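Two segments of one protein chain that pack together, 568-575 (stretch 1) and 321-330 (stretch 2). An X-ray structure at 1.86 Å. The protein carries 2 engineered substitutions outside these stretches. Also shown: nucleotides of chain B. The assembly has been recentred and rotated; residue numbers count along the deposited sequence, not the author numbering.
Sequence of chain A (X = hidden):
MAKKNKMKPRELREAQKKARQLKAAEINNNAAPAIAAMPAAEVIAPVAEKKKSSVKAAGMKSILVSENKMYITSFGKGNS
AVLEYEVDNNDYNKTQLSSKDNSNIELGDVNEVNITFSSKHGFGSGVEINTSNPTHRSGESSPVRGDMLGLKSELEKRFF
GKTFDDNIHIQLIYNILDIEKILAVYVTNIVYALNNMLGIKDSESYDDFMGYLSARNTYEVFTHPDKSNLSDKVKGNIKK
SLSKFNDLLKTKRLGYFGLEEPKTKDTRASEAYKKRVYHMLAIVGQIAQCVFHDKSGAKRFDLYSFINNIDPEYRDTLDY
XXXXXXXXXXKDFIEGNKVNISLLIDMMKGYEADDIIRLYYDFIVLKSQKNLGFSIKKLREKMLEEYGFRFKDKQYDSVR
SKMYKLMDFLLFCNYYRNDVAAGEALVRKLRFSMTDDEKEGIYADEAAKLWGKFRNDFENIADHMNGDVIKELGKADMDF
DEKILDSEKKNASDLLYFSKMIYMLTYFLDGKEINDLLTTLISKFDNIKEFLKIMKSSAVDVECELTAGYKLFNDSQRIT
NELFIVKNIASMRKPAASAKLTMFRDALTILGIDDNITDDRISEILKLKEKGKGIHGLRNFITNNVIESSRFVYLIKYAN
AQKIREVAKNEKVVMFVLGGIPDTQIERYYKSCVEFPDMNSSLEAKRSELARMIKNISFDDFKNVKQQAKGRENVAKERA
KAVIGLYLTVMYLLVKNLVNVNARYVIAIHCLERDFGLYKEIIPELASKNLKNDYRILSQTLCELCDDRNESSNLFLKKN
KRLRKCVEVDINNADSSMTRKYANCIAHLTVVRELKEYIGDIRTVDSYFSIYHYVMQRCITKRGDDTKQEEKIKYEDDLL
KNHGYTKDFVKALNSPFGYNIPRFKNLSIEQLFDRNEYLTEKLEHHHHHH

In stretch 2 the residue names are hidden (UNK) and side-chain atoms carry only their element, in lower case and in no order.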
# COMPACT_ATOMS: atom_id res chain seq x y z
N ASN A 568 11.97 3.54 3.88
CA ASN A 568 12.70 3.25 5.14
C ASN A 568 12.40 4.33 6.20
O ASN A 568 12.08 3.98 7.30
CB ASN A 568 14.20 3.16 4.89
CG ASN A 568 14.60 2.08 3.91
OD1 ASN A 568 13.94 1.07 3.78
ND2 ASN A 568 15.70 2.27 3.21
N ILE A 569 12.57 5.59 5.86
CA ILE A 569 12.35 6.69 6.84
C ILE A 569 10.87 6.89 7.19
O ILE A 569 10.60 7.24 8.30
CB ILE A 569 13.08 7.98 6.44
CG1 ILE A 569 12.44 8.65 5.23
CG2 ILE A 569 14.55 7.68 6.23
CD1 ILE A 569 13.08 9.93 4.85
N ALA A 570 9.98 6.72 6.22
CA ALA A 570 8.53 6.86 6.49
C ALA A 570 8.04 5.77 7.45
O ALA A 570 7.07 5.99 8.12
CB ALA A 570 7.74 6.89 5.22
N SER A 571 8.67 4.61 7.41
CA SER A 571 8.30 3.43 8.22
C SER A 571 8.73 3.58 9.68
O SER A 571 8.32 2.81 10.49
CB SER A 571 8.83 2.16 7.61
OG SER A 571 8.24 1.94 6.35
N MET A 572 9.61 4.54 9.95
CA MET A 572 10.11 4.75 11.32
C MET A 572 9.05 5.41 12.19
O MET A 572 8.29 6.20 11.70
CB MET A 572 11.38 5.59 11.31
CG MET A 572 12.54 4.85 10.72
SD MET A 572 14.00 5.86 10.54
CE MET A 572 15.12 4.70 9.78
N ARG A 573 9.08 5.07 13.47
CA ARG A 573 8.14 5.61 14.47
C ARG A 573 8.33 7.12 14.59
O ARG A 573 9.45 7.57 14.65
CB ARG A 573 8.54 4.98 15.80
CG ARG A 573 7.51 5.10 16.90
CD ARG A 573 8.00 4.29 18.08
NE ARG A 573 7.14 4.52 19.22
CZ ARG A 573 6.88 3.63 20.16
NH1 ARG A 573 6.01 3.92 21.11
NH2 ARG A 573 7.50 2.47 20.16
N LYS A 574 7.24 7.87 14.56
CA LYS A 574 7.30 9.33 14.77
C LYS A 574 7.12 9.59 16.27
O LYS A 574 6.61 8.72 16.97
CB LYS A 574 6.27 10.06 13.91
CG LYS A 574 6.73 10.41 12.49
CD LYS A 574 5.70 11.14 11.65
CE LYS A 574 5.61 10.66 10.21
NZ LYS A 574 6.93 10.30 9.65
N PRO A 575 7.47 10.77 16.79
CA PRO A 575 7.29 11.05 18.21
C PRO A 575 5.80 10.93 18.56
O PRO A 575 4.99 11.26 17.75
CB PRO A 575 7.64 12.53 18.35
CG PRO A 575 8.48 12.83 17.14
CD PRO A 575 8.02 11.88 16.06
N UNK A 321 9.32 19.06 6.08
CA UNK A 321 8.91 17.75 6.63
C UNK A 321 10.05 16.75 6.53
O UNK A 321 10.32 16.10 7.50
c UNK A 321 6.46 18.18 5.89
c UNK A 321 7.68 17.26 5.86
c UNK A 321 5.42 17.71 4.89
c UNK A 321 5.87 18.27 7.28
N UNK A 322 10.67 16.62 5.36
CA UNK A 322 11.76 15.62 5.18
C UNK A 322 12.98 15.97 6.02
O UNK A 322 13.57 15.09 6.56
c UNK A 322 12.14 15.36 3.72
c UNK A 322 12.71 13.97 3.59
c UNK A 322 10.93 15.47 2.83
N UNK A 323 13.32 17.25 6.11
CA UNK A 323 14.48 17.71 6.90
C UNK A 323 14.25 17.34 8.36
O UNK A 323 15.17 16.90 9.00
c UNK A 323 14.58 19.23 6.82
o UNK A 323 14.83 21.93 6.36
c UNK A 323 15.29 21.22 5.45
c UNK A 323 15.47 19.74 5.72
o UNK A 323 15.58 21.66 4.33
N UNK A 324 13.04 17.51 8.83
CA UNK A 324 12.74 17.19 10.24
C UNK A 324 12.98 15.70 10.50
O UNK A 324 13.53 15.37 11.52
c UNK A 324 9.49 17.90 12.21
c UNK A 324 11.29 17.56 10.52
o UNK A 324 8.61 17.04 12.18
c UNK A 324 10.92 17.46 11.97
o UNK A 324 9.27 19.09 12.43
N UNK A 325 12.51 14.84 9.62
CA UNK A 325 12.72 13.38 9.80
C UNK A 325 14.20 13.02 9.66
O UNK A 325 14.69 12.29 10.48
c UNK A 325 11.89 12.64 8.76
c UNK A 325 12.20 11.16 8.67
n UNK A 325 10.89 9.17 12.21
c UNK A 325 11.53 10.41 9.78
c UNK A 325 11.95 9.95 12.15
n UNK A 325 12.28 10.53 11.01
n UNK A 325 12.69 10.15 13.22
N UNK A 326 14.86 13.51 8.63
CA UNK A 326 16.28 13.19 8.36
C UNK A 326 17.18 13.75 9.46
O UNK A 326 18.10 13.08 9.86
c UNK A 326 16.84 12.79 5.85
c UNK A 326 16.30 13.29 4.54
c UNK A 326 16.64 13.77 6.99
c UNK A 326 16.38 11.39 6.16
N UNK A 327 16.92 14.97 9.90
CA UNK A 327 17.75 15.58 10.96
C UNK A 327 17.62 14.77 12.26
O UNK A 327 18.61 14.61 12.92
c UNK A 327 18.34 19.19 9.75
c UNK A 327 17.54 17.09 11.02
n UNK A 327 17.38 21.46 9.52
c UNK A 327 17.26 20.15 10.18
c UNK A 327 17.85 17.77 9.69
N UNK A 328 16.44 14.29 12.60
CA UNK A 328 16.33 13.48 13.84
C UNK A 328 17.14 12.18 13.73
O UNK A 328 17.70 11.78 14.71
c UNK A 328 14.91 13.23 14.23
o UNK A 328 14.21 12.57 13.20
N UNK A 329 17.10 11.49 12.60
CA UNK A 329 17.92 10.26 12.43
C UNK A 329 19.42 10.59 12.38
O UNK A 329 20.20 9.90 12.98
c UNK A 329 16.04 9.15 11.14
c UNK A 329 17.50 9.57 11.13
c UNK A 329 18.42 8.41 10.82
c UNK A 329 15.47 8.95 9.77
N UNK A 330 19.78 11.57 11.56
CA UNK A 330 21.18 11.98 11.27
C UNK A 330 21.90 12.63 12.45
O UNK A 330 23.09 12.43 12.55
c UNK A 330 21.27 12.84 10.02
c UNK A 330 21.00 12.04 8.78
n UNK A 330 20.68 12.71 7.69
o UNK A 330 21.05 10.83 8.81
P A B 42 10.76 -3.38 11.81
OP1 A B 42 11.67 -3.49 10.66
OP2 A B 42 10.99 -4.07 13.11
O5' A B 42 10.70 -1.87 12.29
C5' A B 42 10.39 -0.86 11.35
C4' A B 42 10.33 0.41 12.12
O4' A B 42 9.09 0.38 12.86
C3' A B 42 11.43 0.60 13.15
O3' A B 42 12.47 1.44 12.60
C2' A B 42 10.73 1.38 14.26
O2' A B 42 10.69 2.79 14.24
C1' A B 42 9.26 1.01 14.08
N9 A B 42 8.87 0.09 15.14
C8 A B 42 9.45 -1.09 15.54
N7 A B 42 8.89 -1.62 16.59
C5 A B 42 7.89 -0.72 16.92
C6 A B 42 6.91 -0.71 17.93
N6 A B 42 6.80 -1.68 18.85
N1 A B 42 6.04 0.32 17.96
C2 A B 42 6.15 1.29 17.04
N3 A B 42 7.02 1.39 16.03
C4 A B 42 7.88 0.35 16.04
P U B 43 13.81 0.88 12.04
OP1 U B 43 13.77 0.95 10.53
OP2 U B 43 14.15 -0.39 12.69
O5' U B 43 14.85 2.01 12.43
C5' U B 43 15.08 2.36 13.80
C4' U B 43 16.38 3.13 13.92
O4' U B 43 16.16 4.39 13.26
C3' U B 43 16.80 3.52 15.35
O3' U B 43 17.58 2.44 15.83
C2' U B 43 17.58 4.82 15.11
O2' U B 43 18.81 4.43 14.55
C1' U B 43 16.76 5.46 13.99
N1 U B 43 15.70 6.37 14.46
C2 U B 43 16.08 7.56 15.04
O2 U B 43 17.24 7.91 15.13
N3 U B 43 15.05 8.32 15.51
C4 U B 43 13.71 8.04 15.45
O4 U B 43 12.91 8.85 15.91
C5 U B 43 13.40 6.80 14.84
C6 U B 43 14.37 6.02 14.38
O HOH W 1 8.89 8.43 10.16

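Position 321 carries four carbons forked at the second and lies out of reach of stretch 1; it is Leu-321. At 322 one carbon carries two more and touches Ile-569; the fork at CB marks valine. From this sideways-pointing Val-322, CG1 comes within 4.2 Å of CD1 of Ile-569, an apolar contact.

Positions 323 and 324 each show three carbons, the third carrying two oxygens, so both are glutamates. Glu-323 is out of reach, and Glu-324, exposed, makes no contact; the helix keeps its carboxylates off the interface.

Position 325 has three carbons, a nitrogen, then a carbon carrying two more nitrogens, and it touches Ile-569, Met-572, Arg-573 and Lys-574. That guanidinium identifies Arg-325, whose CA is 7.3 Å from CA of Ile-569. The chain bends at chi2 (p) and chi3 (m), passing its CD 3.6 Å from the Ile-569 O and bringing NH1 to the Arg-573 O, a hydrogen bond of 3.3 Å at 161°.

At 326 four carbons, forked at the second, lie against Ile-569: Leu-326. Its CA-to-CB bond points sideways, but the end comes nearer, and CD1 packs 3.8 Å from CD1 of Ile-569. Position 327 is four carbons in a row ending in nitrogen, Lys-327, exposed and out of reach. One carbon then one oxygen at 328 make Ser-328. It touches nothing on stretch 1, yet its OG receives Arg-325 NH2 at 2.9 Å and donates to the Arg-325 O at 2.8 Å, a brace one helical turn along.

Position 329 has four carbons forked at the first, one arm two carbons long, touching Ile-569 and Met-572: Ile-329. It points toward stretch 1, its CD1 lying 3.9 Å from CG2 of Ile-569 and 3.5 Å from SD of Met-572. Position 330 has two carbons, the second carrying one oxygen and one nitrogen, a short carboxamide: Asn-330, out of reach here and hydrogen-bonded elsewhere in the structure.

The contact joins a greasy knob to a polar clamp. Ile-569 sits among Val-322, Arg-325, Leu-326 and Ile-329, side chains spaced along the helix so that they line one hole. Beside it, Arg-325 spends its nitrogens on several partners: NH1 also donates to a water at 3.0 Å, which donates to the O atoms of Ile-569 and Met-572 and accepts from Lys-574 NZ, while NH2 reaches O4 of U43 at 3.0 Å. The same arginine thus bonds both to the loop and to a nucleotide of chain B, and the backbone N of Arg-573 donates to A42 O2' at 2.9 Å.

Stretch 2 321-330: LVEERLKSIN
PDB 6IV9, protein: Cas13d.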